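Local atomic coordinates of 6-phosphogluconate dehydrogenase (Decarboxylating) (PDB entry 4E21), a protein that probably catalyses the NADP-dependent oxidative decarboxylation of 6-phosphogluconate in the pentose phosphate pathway. Residues B[335-338]-B[339-343]. Residues are numbered along the deposited sequence; the frame is centred on the assembly and turned at random.
Sequences GEDD and FANRL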
loop_
_atom_site.group_PDB
_atom_site.type_symbol
_atom_site.label_atom_id
_atom_site.label_comp_id
_atom_site.label_asym_id
_atom_site.label_seq_id
_atom_site.Cartn_x
_atom_site.Cartn_y
_atom_site.Cartn_z
ATOM N N GLY B 335 1.767 -14.726 9.902
ATOM C CA GLY B 335 3.200 -14.994 9.801
ATOM C C GLY B 335 3.738 -15.329 8.412
ATOM O O GLY B 335 4.914 -15.656 8.258
ATOM N N GLU B 336 2.884 -15.241 7.397
ATOM C CA GLU B 336 3.258 -15.576 6.033
ATOM C C GLU B 336 4.309 -14.621 5.490
ATOM O O GLU B 336 4.917 -14.890 4.472
ATOM C CB GLU B 336 2.026 -15.573 5.128
ATOM C CG GLU B 336 0.960 -16.579 5.546
ATOM C CD GLU B 336 1.414 -18.020 5.335
ATOM O OE1 GLU B 336 0.561 -18.929 5.472
ATOM O OE2 GLU B 336 2.612 -18.249 5.018
ATOM N N ASP B 337 4.527 -13.513 6.184
ATOM C CA ASP B 337 5.616 -12.598 5.851
ATOM C C ASP B 337 6.971 -13.072 6.397
ATOM O O ASP B 337 8.013 -12.476 6.074
ATOM C CB ASP B 337 5.323 -11.193 6.407
ATOM C CG ASP B 337 5.013 -11.188 7.923
ATOM O OD1 ASP B 337 4.462 -12.183 8.489
ATOM O OD2 ASP B 337 5.295 -10.147 8.557
ATOM N N ASP B 338 6.966 -14.127 7.220
ATOM C CA ASP B 338 8.166 -14.485 7.982
ATOM C C ASP B 338 9.433 -14.601 7.144
ATOM O O ASP B 338 10.493 -14.092 7.522
ATOM C CB ASP B 338 7.989 -15.761 8.788
ATOM C CG ASP B 338 9.225 -16.071 9.638
ATOM O OD1 ASP B 338 9.619 -15.216 10.451
ATOM O OD2 ASP B 338 9.829 -17.147 9.480
ATOM N N PHE B 339 9.320 -15.249 5.994
ATOM C CA PHE B 339 10.476 -15.434 5.132
ATOM C C PHE B 339 10.981 -14.119 4.513
ATOM O O PHE B 339 12.182 -13.892 4.438
ATOM C CB PHE B 339 10.209 -16.493 4.051
ATOM C CG PHE B 339 11.430 -16.847 3.265
ATOM C CD1 PHE B 339 12.355 -17.749 3.772
ATOM C CD2 PHE B 339 11.683 -16.238 2.052
ATOM C CE1 PHE B 339 13.495 -18.058 3.072
ATOM C CE2 PHE B 339 12.821 -16.538 1.330
ATOM C CZ PHE B 339 13.731 -17.464 1.835
ATOM N N ALA B 340 10.073 -13.254 4.072
ATOM C CA ALA B 340 10.482 -11.927 3.607
ATOM C C ALA B 340 11.228 -11.168 4.709
ATOM O O ALA B 340 12.246 -10.506 4.439
ATOM C CB ALA B 340 9.278 -11.130 3.118
ATOM N N ASN B 341 10.733 -11.277 5.947
ATOM C CA ASN B 341 11.363 -10.598 7.097
ATOM C C ASN B 341 12.785 -11.077 7.401
ATOM O O ASN B 341 13.681 -10.268 7.670
ATOM C CB ASN B 341 10.499 -10.738 8.347
ATOM C CG ASN B 341 9.177 -10.015 8.227
ATOM O OD1 ASN B 341 8.198 -10.373 8.883
ATOM N ND2 ASN B 341 9.138 -8.990 7.379
ATOM N N ARG B 342 12.993 -12.392 7.343
ATOM C CA ARG B 342 14.307 -12.942 7.613
ATOM C C ARG B 342 15.268 -12.469 6.545
ATOM O O ARG B 342 16.415 -12.163 6.835
ATOM C CB ARG B 342 14.293 -14.467 7.686
ATOM C CG ARG B 342 13.578 -15.057 8.898
ATOM C CD ARG B 342 13.462 -16.588 8.728
ATOM N NE ARG B 342 12.747 -17.198 9.842
ATOM C CZ ARG B 342 13.321 -17.582 10.983
ATOM N NH1 ARG B 342 12.585 -18.121 11.954
ATOM N NH2 ARG B 342 14.633 -17.420 11.159
ATOM N N LEU B 343 14.794 -12.384 5.309
ATOM C CA LEU B 343 15.636 -11.900 4.233
ATOM C C LEU B 343 16.080 -10.442 4.427
ATOM O O LEU B 343 17.210 -10.086 4.086
ATOM C CB LEU B 343 14.938 -12.060 2.887
ATOM C CG LEU B 343 15.803 -11.631 1.694
ATOM C CD1 LEU B 343 17.082 -12.470 1.627
ATOM C CD2 LEU B 343 15.044 -11.703 0.367
#
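D338 and R342 form an i to i+4 salt bridge on the first turn of helix 338-350, in the C-terminal part of the chain. A type I beta turn, G335 to D338, leads into this helix from helix 321-333. R342 NE points at D338 OD2 at 2.9 Å, and the bond is nearly straight, 166° at the hydrogen. OD2 lies at the guanidinium edge, in its plane, and meets NE on its syn side, somewhat out of the carboxylate plane. The carboxylate stands almost square to the guanidinium, the planes 89° apart. The D338 carboxylate is turned beside its own carbonyl carbon (chi1 -177°), and the R342 chain runs extended from CG to NE, which brings both ends together. R342 NH2 also donates a hydrogen bond to L293 O of the second subunit. F339 stacks its ring on H232 of the same neighbouring subunit. Replacing R342 by an alanine would probably leave the D338 carboxylate without its charge partner and L293 O of that subunit without this donor. The backbone bonds of the first turn run alongside: N341 N to D337 O and R342 N to D338 O, each 3.0 Å.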